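Local coordinates for protein putative isochorismatase (Streptomyces avermitilis, PDB 3KL2) that is of unknown function but probably acts as a hydrolase of the isochorismatase-like cysteine hydrolase family, at residues 134-146 against 163-177. Residues are numbered along the deposited sequence; the frame is centred on the assembly and turned at random.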
ATOM      1  N   LEU A 134      10.838   6.058  -7.078  1.00 20.70           N
ATOM      2  CA  LEU A 134      10.357   6.722  -8.273  1.00 19.77           C
ATOM      3  C   LEU A 134       8.890   7.011  -8.208  1.00 20.62           C
ATOM      4  O   LEU A 134       8.408   8.106  -8.603  1.00 21.76           O
ATOM      5  CB  LEU A 134      10.662   5.848  -9.490  1.00 20.00           C
ATOM      6  CG  LEU A 134      12.143   5.452  -9.745  1.00 19.02           C
ATOM      7  CD1 LEU A 134      13.128   6.653  -9.571  1.00 16.61           C
ATOM      8  CD2 LEU A 134      12.550   4.284  -8.909  1.00 16.33           C
ATOM      9  N   ASP A 135       8.130   6.022  -7.777  1.00 20.38           N
ATOM     10  CA  ASP A 135       6.693   6.229  -7.627  1.00 20.43           C
ATOM     11  C   ASP A 135       6.450   7.173  -6.448  1.00 19.83           C
ATOM     12  O   ASP A 135       6.884   6.907  -5.367  1.00 19.48           O
ATOM     13  CB  ASP A 135       6.039   4.869  -7.384  1.00 20.74           C
ATOM     14  CG  ASP A 135       4.540   4.965  -7.265  1.00 22.06           C
ATOM     15  OD1 ASP A 135       3.982   6.096  -7.306  1.00 20.54           O
ATOM     16  OD2 ASP A 135       3.914   3.891  -7.105  1.00 26.57           O
ATOM     17  N   THR A 136       5.783   8.291  -6.650  1.00 19.75           N
ATOM     18  CA  THR A 136       5.527   9.205  -5.554  1.00 19.27           C
ATOM     19  C   THR A 136       4.618   8.525  -4.466  1.00 20.05           C
ATOM     20  O   THR A 136       4.754   8.784  -3.258  1.00 21.06           O
ATOM     21  CB  THR A 136       4.891  10.560  -6.101  1.00 19.78           C
ATOM     22  OG1 THR A 136       5.686  11.067  -7.180  1.00 21.01           O
ATOM     23  CG2 THR A 136       4.833  11.648  -5.029  1.00 17.42           C
ATOM     24  N   PHE A 137       3.699   7.639  -4.856  1.00 19.12           N
ATOM     25  CA  PHE A 137       2.865   6.951  -3.861  1.00 17.62           C
ATOM     26  C   PHE A 137       3.604   5.923  -3.016  1.00 18.04           C
ATOM     27  O   PHE A 137       3.107   5.559  -1.971  1.00 19.53           O
ATOM     28  CB  PHE A 137       1.669   6.292  -4.538  1.00 16.96           C
ATOM     29  CG  PHE A 137       0.629   7.280  -5.061  1.00 15.28           C
ATOM     30  CD1 PHE A 137      -0.384   7.725  -4.238  1.00 11.52           C
ATOM     31  CD2 PHE A 137       0.692   7.763  -6.353  1.00 11.75           C
ATOM     32  CE1 PHE A 137      -1.364   8.628  -4.697  1.00 13.64           C
ATOM     33  CE2 PHE A 137      -0.291   8.670  -6.850  1.00 13.43           C
ATOM     34  CZ  PHE A 137      -1.315   9.106  -6.012  1.00 13.07           C
ATOM     35  N   ALA A 138       4.787   5.462  -3.414  1.00 17.52           N
ATOM     36  CA  ALA A 138       5.419   4.290  -2.705  1.00 17.36           C
ATOM     37  C   ALA A 138       6.243   4.615  -1.443  1.00 16.91           C
ATOM     38  O   ALA A 138       6.508   3.735  -0.658  1.00 17.16           O
ATOM     39  CB  ALA A 138       6.293   3.443  -3.678  1.00 15.28           C
ATOM     40  N   SER A 139       6.756   5.815  -1.286  1.00 16.71           N
ATOM     41  CA  SER A 139       7.560   6.097  -0.084  1.00 17.39           C
ATOM     42  C   SER A 139       7.248   7.465   0.575  1.00 17.69           C
ATOM     43  O   SER A 139       8.073   7.969   1.316  1.00 19.27           O
ATOM     44  CB  SER A 139       9.052   6.002  -0.426  1.00 16.87           C
ATOM     45  OG  SER A 139       9.372   6.870  -1.509  1.00 17.36           O
ATOM     46  N   THR A 140       6.081   8.055   0.293  1.00 16.97           N
ATOM     47  CA  THR A 140       5.701   9.320   0.835  1.00 15.66           C
ATOM     48  C   THR A 140       4.307   9.337   1.475  1.00 16.17           C
ATOM     49  O   THR A 140       3.596   8.342   1.469  1.00 15.85           O
ATOM     50  CB  THR A 140       5.693  10.368  -0.266  1.00 16.01           C
ATOM     51  OG1 THR A 140       4.475  10.272  -1.014  1.00 11.90           O
ATOM     52  CG2 THR A 140       6.895  10.223  -1.134  1.00 15.75           C
ATOM     53  N   ASN A 141       3.934  10.525   1.992  1.00 16.80           N
ATOM     54  CA  ASN A 141       2.606  10.838   2.529  1.00 16.60           C
ATOM     55  C   ASN A 141       1.614  11.345   1.499  1.00 16.28           C
ATOM     56  O   ASN A 141       0.570  11.906   1.851  1.00 16.67           O
ATOM     57  CB  ASN A 141       2.694  11.857   3.676  1.00 17.34           C
ATOM     58  CG  ASN A 141       3.428  13.163   3.304  1.00 15.34           C
ATOM     59  OD1 ASN A 141       3.851  13.352   2.186  1.00 16.07           O
ATOM     60  ND2 ASN A 141       3.592  14.035   4.269  1.00 11.82           N
ATOM     61  N   LEU A 142       1.925  11.163   0.228  1.00 15.89           N
ATOM     62  CA  LEU A 142       1.044  11.685  -0.801  1.00 15.97           C
ATOM     63  C   LEU A 142      -0.366  11.132  -0.736  1.00 16.56           C
ATOM     64  O   LEU A 142      -1.334  11.923  -0.757  1.00 17.33           O
ATOM     65  CB  LEU A 142       1.594  11.417  -2.198  1.00 15.73           C
ATOM     66  CG  LEU A 142       0.708  12.002  -3.334  1.00 14.41           C
ATOM     67  CD1 LEU A 142       0.620  13.486  -3.199  1.00 13.65           C
ATOM     68  CD2 LEU A 142       1.223  11.616  -4.746  1.00 14.48           C
ATOM     69  N   ASP A 143      -0.498   9.803  -0.726  1.00 16.38           N
ATOM     70  CA  ASP A 143      -1.813   9.169  -0.670  1.00 17.57           C
ATOM     71  C   ASP A 143      -2.609   9.602   0.561  1.00 17.55           C
ATOM     72  O   ASP A 143      -3.800   9.985   0.445  1.00 17.47           O
ATOM     73  CB  ASP A 143      -1.688   7.664  -0.581  1.00 19.27           C
ATOM     74  CG  ASP A 143      -2.922   6.945  -1.090  1.00 22.87           C
ATOM     75  OD1 ASP A 143      -3.813   7.579  -1.699  1.00 29.34           O
ATOM     76  OD2 ASP A 143      -2.936   5.717  -0.959  1.00 28.72           O
ATOM     77  N   PHE A 144      -1.961   9.563   1.732  1.00 15.36           N
ATOM     78  CA  PHE A 144      -2.600  10.040   2.958  1.00 15.83           C
ATOM     79  C   PHE A 144      -3.169  11.481   2.867  1.00 15.70           C
ATOM     80  O   PHE A 144      -4.277  11.748   3.286  1.00 15.35           O
ATOM     81  CB  PHE A 144      -1.619   9.996   4.099  1.00 16.20           C
ATOM     82  CG  PHE A 144      -2.224  10.290   5.405  1.00 16.96           C
ATOM     83  CD1 PHE A 144      -2.534   9.262   6.287  1.00 17.16           C
ATOM     84  CD2 PHE A 144      -2.493  11.597   5.771  1.00 15.25           C
ATOM     85  CE1 PHE A 144      -3.097   9.556   7.523  1.00 17.47           C
ATOM     86  CE2 PHE A 144      -3.069  11.877   6.989  1.00 14.46           C
ATOM     87  CZ  PHE A 144      -3.367  10.891   7.852  1.00 16.63           C
ATOM     88  N   ILE A 145      -2.394  12.389   2.312  1.00 15.42           N
ATOM     89  CA  ILE A 145      -2.763  13.788   2.298  1.00 15.65           C
ATOM     90  C   ILE A 145      -3.879  14.021   1.287  1.00 16.80           C
ATOM     91  O   ILE A 145      -4.828  14.739   1.585  1.00 17.27           O
ATOM     92  CB  ILE A 145      -1.518  14.686   2.029  1.00 15.22           C
ATOM     93  CG1 ILE A 145      -0.596  14.621   3.242  1.00 14.66           C
ATOM     94  CG2 ILE A 145      -1.928  16.149   1.658  1.00 16.11           C
ATOM     95  CD1 ILE A 145       0.781  15.228   3.086  1.00 14.04           C
ATOM     96  N   LEU A 146      -3.780  13.420   0.102  1.00 17.37           N
ATOM     97  CA  LEU A 146      -4.822  13.575  -0.892  1.00 17.81           C
ATOM     98  C   LEU A 146      -6.132  13.031  -0.360  1.00 18.82           C
ATOM     99  O   LEU A 146      -7.193  13.662  -0.492  1.00 18.80           O
ATOM    100  CB  LEU A 146      -4.504  12.814  -2.175  1.00 17.34           C
ATOM    101  CG  LEU A 146      -3.338  13.289  -3.056  1.00 16.81           C
ATOM    102  CD1 LEU A 146      -3.102  12.224  -4.079  1.00 11.92           C
ATOM    103  CD2 LEU A 146      -3.568  14.648  -3.715  1.00 16.23           C
ATOM    104  N   CYS A 163       9.746   7.639 -16.137  1.00 23.27           N
ATOM    105  CA  CYS A 163      10.179   7.031 -14.915  1.00 24.05           C
ATOM    106  C   CYS A 163       9.205   7.380 -13.779  1.00 23.84           C
ATOM    107  O   CYS A 163       8.108   6.836 -13.732  1.00 23.90           O
ATOM    108  CB  CYS A 163      11.619   7.420 -14.637  1.00 24.15           C
ATOM    109  SG  CYS A 163      12.357   6.385 -13.355  1.00 27.81           S
ATOM    110  N   CYS A 164       9.589   8.331 -12.932  1.00 23.83           N
ATOM    111  CA  CYS A 164       8.811   8.793 -11.785  1.00 23.75           C
ATOM    112  C   CYS A 164       7.430   9.345 -12.166  1.00 22.22           C
ATOM    113  O   CYS A 164       6.467   9.133 -11.442  1.00 20.77           O
ATOM    114  CB  CYS A 164       9.617   9.870 -11.031  1.00 24.25           C
ATOM    115  SG  CYS A 164      11.413   9.449 -10.834  1.00 28.44           S
ATOM    116  N   VAL A 165       7.320  10.053 -13.290  1.00 20.84           N
ATOM    117  CA  VAL A 165       6.023  10.573 -13.673  1.00 19.76           C
ATOM    118  C   VAL A 165       5.128   9.405 -14.078  1.00 20.10           C
ATOM    119  O   VAL A 165       3.992   9.262 -13.609  1.00 18.89           O
ATOM    120  CB  VAL A 165       6.080  11.623 -14.817  1.00 19.87           C
ATOM    121  CG1 VAL A 165       4.692  11.872 -15.332  1.00 17.72           C
ATOM    122  CG2 VAL A 165       6.730  12.933 -14.344  1.00 16.72           C
ATOM    123  N   GLU A 166       5.666   8.518 -14.896  1.00 19.92           N
ATOM    124  CA  GLU A 166       4.866   7.388 -15.291  1.00 20.34           C
ATOM    125  C   GLU A 166       4.516   6.476 -14.104  1.00 19.72           C
ATOM    126  O   GLU A 166       3.411   5.945 -14.048  1.00 18.63           O
ATOM    127  CB  GLU A 166       5.533   6.623 -16.399  1.00 20.89           C
ATOM    128  CG  GLU A 166       4.535   5.911 -17.273  1.00 24.87           C
ATOM    129  CD  GLU A 166       5.173   5.130 -18.399  1.00 24.43           C
ATOM    130  OE1 GLU A 166       5.868   5.750 -19.197  1.00 25.55           O
ATOM    131  OE2 GLU A 166       4.958   3.906 -18.486  1.00 27.75           O
ATOM    132  N   SER A 167       5.444   6.292 -13.161  1.00 19.08           N
ATOM    133  CA  SER A 167       5.170   5.404 -12.029  1.00 19.50           C
ATOM    134  C   SER A 167       4.052   5.942 -11.131  1.00 19.12           C
ATOM    135  O   SER A 167       3.179   5.190 -10.694  1.00 19.41           O
ATOM    136  CB  SER A 167       6.390   5.186 -11.203  1.00 19.11           C
ATOM    137  OG  SER A 167       7.261   4.367 -11.894  1.00 21.33           O
ATOM    138  N   THR A 168       4.098   7.247 -10.882  1.00 18.24           N
ATOM    139  CA  THR A 168       3.092   7.918 -10.136  1.00 17.55           C
ATOM    140  C   THR A 168       1.718   7.903 -10.814  1.00 17.92           C
ATOM    141  O   THR A 168       0.716   7.817 -10.157  1.00 19.30           O
ATOM    142  CB  THR A 168       3.537   9.347  -9.924  1.00 17.65           C
ATOM    143  OG1 THR A 168       4.790   9.343  -9.219  1.00 15.37           O
ATOM    144  CG2 THR A 168       2.440  10.177  -9.146  1.00 16.30           C
ATOM    145  N   MET A 169       1.671   8.102 -12.116  1.00 18.47           N
ATOM    146  CA  MET A 169       0.456   7.947 -12.927  1.00 18.34           C
ATOM    147  C   MET A 169      -0.130   6.530 -12.798  1.00 18.25           C
ATOM    148  O   MET A 169      -1.320   6.334 -12.580  1.00 17.54           O
ATOM    149  CB  MET A 169       0.840   8.181 -14.376  1.00 18.76           C
ATOM    150  CG  MET A 169      -0.341   8.175 -15.420  1.00 19.53           C
ATOM    151  SD  MET A 169       0.319   8.248 -17.095  1.00 14.71           S
ATOM    152  CE  MET A 169       1.360   6.807 -17.159  1.00 14.20           C
ATOM    153  N   ARG A 170       0.719   5.516 -12.917  1.00 18.41           N
ATOM    154  CA  ARG A 170       0.209   4.154 -12.857  1.00 17.81           C
ATOM    155  C   ARG A 170      -0.467   3.877 -11.508  1.00 17.33           C
ATOM    156  O   ARG A 170      -1.639   3.443 -11.440  1.00 15.90           O
ATOM    157  CB  ARG A 170       1.302   3.160 -13.194  1.00 17.99           C
ATOM    158  CG  ARG A 170       1.695   3.206 -14.648  1.00 18.33           C
ATOM    159  CD  ARG A 170       2.996   2.432 -14.935  1.00 19.60           C
ATOM    160  NE  ARG A 170       3.290   2.437 -16.375  1.00 19.45           N
ATOM    161  CZ  ARG A 170       3.007   1.445 -17.216  1.00 22.40           C
ATOM    162  NH1 ARG A 170       2.466   0.294 -16.788  1.00 21.13           N
ATOM    163  NH2 ARG A 170       3.312   1.593 -18.504  1.00 23.99           N
ATOM    164  N   THR A 171       0.241   4.199 -10.440  1.00 17.13           N
ATOM    165  CA  THR A 171      -0.255   3.959  -9.106  1.00 16.52           C
ATOM    166  C   THR A 171      -1.466   4.878  -8.832  1.00 16.57           C
ATOM    167  O   THR A 171      -2.458   4.447  -8.260  1.00 17.46           O
ATOM    168  CB  THR A 171       0.904   4.064  -8.048  1.00 16.70           C
ATOM    169  OG1 THR A 171       1.920   3.125  -8.399  1.00 14.76           O
ATOM    170  CG2 THR A 171       0.461   3.761  -6.571  1.00 13.14           C
ATOM    171  N   GLY A 172      -1.401   6.119  -9.245  1.00 16.98           N
ATOM    172  CA  GLY A 172      -2.555   7.023  -9.127  1.00 16.83           C
ATOM    173  C   GLY A 172      -3.817   6.413  -9.683  1.00 17.56           C
ATOM    174  O   GLY A 172      -4.929   6.473  -9.078  1.00 17.65           O
ATOM    175  N   TYR A 173      -3.637   5.798 -10.847  1.00 17.17           N
ATOM    176  CA  TYR A 173      -4.710   5.154 -11.548  1.00 16.71           C
ATOM    177  C   TYR A 173      -5.259   3.995 -10.763  1.00 16.96           C
ATOM    178  O   TYR A 173      -6.468   3.817 -10.674  1.00 16.77           O
ATOM    179  CB  TYR A 173      -4.188   4.644 -12.901  1.00 17.15           C
ATOM    180  CG  TYR A 173      -5.255   4.044 -13.807  1.00 15.50           C
ATOM    181  CD1 TYR A 173      -6.122   4.866 -14.506  1.00 10.62           C
ATOM    182  CD2 TYR A 173      -5.381   2.679 -13.962  1.00 10.79           C
ATOM    183  CE1 TYR A 173      -7.091   4.342 -15.361  1.00  9.69           C
ATOM    184  CE2 TYR A 173      -6.336   2.160 -14.803  1.00 12.98           C
ATOM    185  CZ  TYR A 173      -7.204   3.012 -15.490  1.00 11.74           C
ATOM    186  OH  TYR A 173      -8.180   2.502 -16.307  1.00 13.88           O
ATOM    187  N   GLU A 174      -4.351   3.177 -10.238  1.00 17.89           N
ATOM    188  CA  GLU A 174      -4.706   1.974  -9.532  1.00 19.15           C
ATOM    189  C   GLU A 174      -5.503   2.364  -8.306  1.00 20.45           C
ATOM    190  O   GLU A 174      -6.372   1.610  -7.852  1.00 20.62           O
ATOM    191  CB  GLU A 174      -3.459   1.203  -9.059  1.00 19.64           C
ATOM    192  CG  GLU A 174      -2.640   0.579 -10.165  1.00 18.58           C
ATOM    193  CD  GLU A 174      -3.352  -0.619 -10.781  1.00 21.66           C
ATOM    194  OE1 GLU A 174      -4.334  -1.126 -10.155  1.00 22.14           O
ATOM    195  OE2 GLU A 174      -2.912  -1.073 -11.878  1.00 23.42           O
ATOM    196  N   ARG A 175      -5.221   3.552  -7.783  1.00 20.83           N
ATOM    197  CA  ARG A 175      -5.815   3.939  -6.527  1.00 21.11           C
ATOM    198  C   ARG A 175      -7.035   4.785  -6.739  1.00 20.84           C
ATOM    199  O   ARG A 175      -7.506   5.358  -5.800  1.00 20.59           O
ATOM    200  CB  ARG A 175      -4.791   4.651  -5.656  1.00 21.11           C
ATOM    201  CG  ARG A 175      -3.818   3.664  -5.064  1.00 23.28           C
ATOM    202  CD  ARG A 175      -2.835   4.334  -4.189  1.00 24.67           C
ATOM    203  NE  ARG A 175      -1.680   3.496  -3.986  1.00 26.60           N
ATOM    204  CZ  ARG A 175      -0.808   3.624  -3.000  1.00 26.63           C
ATOM    205  NH1 ARG A 175      -0.971   4.554  -2.073  1.00 29.88           N
ATOM    206  NH2 ARG A 175       0.230   2.818  -2.948  1.00 24.84           N
ATOM    207  N   GLY A 176      -7.555   4.844  -7.963  1.00 20.66           N
ATOM    208  CA  GLY A 176      -8.886   5.418  -8.197  1.00 20.55           C
ATOM    209  C   GLY A 176      -8.974   6.923  -8.443  1.00 20.76           C
ATOM    210  O   GLY A 176     -10.065   7.439  -8.713  1.00 21.79           O
ATOM    211  N   PHE A 177      -7.844   7.613  -8.388  1.00 19.59           N
ATOM    212  CA  PHE A 177      -7.734   9.007  -8.787  1.00 19.50           C
ATOM    213  C   PHE A 177      -7.987   9.181 -10.277  1.00 20.15           C
ATOM    214  O   PHE A 177      -7.678   8.326 -11.064  1.00 20.41           O
ATOM    215  CB  PHE A 177      -6.328   9.569  -8.436  1.00 17.96           C
ATOM    216  CG  PHE A 177      -6.021   9.565  -6.953  1.00 16.48           C
ATOM    217  CD1 PHE A 177      -6.591  10.502  -6.106  1.00 16.75           C
ATOM    218  CD2 PHE A 177      -5.185   8.621  -6.403  1.00 17.91           C
ATOM    219  CE1 PHE A 177      -6.336  10.516  -4.765  1.00 16.49           C
ATOM    220  CE2 PHE A 177      -4.896   8.642  -5.050  1.00 16.74           C
ATOM    221  CZ  PHE A 177      -5.466   9.600  -4.234  1.00 17.32           C
TER
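F137 fills the middle of this contact, its ring set against helix 164-174 and F177. CE1 of F137 lies 3.5 Å from CE2 of F177, and the two ring planes are 31° apart. CE2 of F137 sits 3.6 Å from CA of G172. The backbone O of T168 meets the same ring at its edge. L142 covers one face of the F137 ring with CD2. CD1 of L146 approaches CZ of F177 at 3.5 Å, on F137's side of that ring. In the parallel-sheet fold of the isochorismatase family, helix 164-174 follows strand 153-159, and a Schellman motif with G176 at C-prime ends it before strand 178-187. T136 and T168 both pack on strand 26-31. OG1 of T168 takes the N-H of T136 at 2.9 Å, nearly straight at 168°, and also accepts from OG1 of T136. It donates in turn to C164 O, one helical turn back. A valine in place of T168 would probably leave the N-H and hydroxyl of T136 without this acceptor. D135 caps the short helix 136-139 by accepting from F137 N through OD1. Its CG stands anti to the backbone N (chi1 -178°), which brings OD2 within 2.5 Å of OG1 of T171, a very short hydrogen bond. At the partly exposed edge, D143 and R175 form a salt bridge; NH1 of R175 reaches OD2 of D143 from above the carboxylate plane.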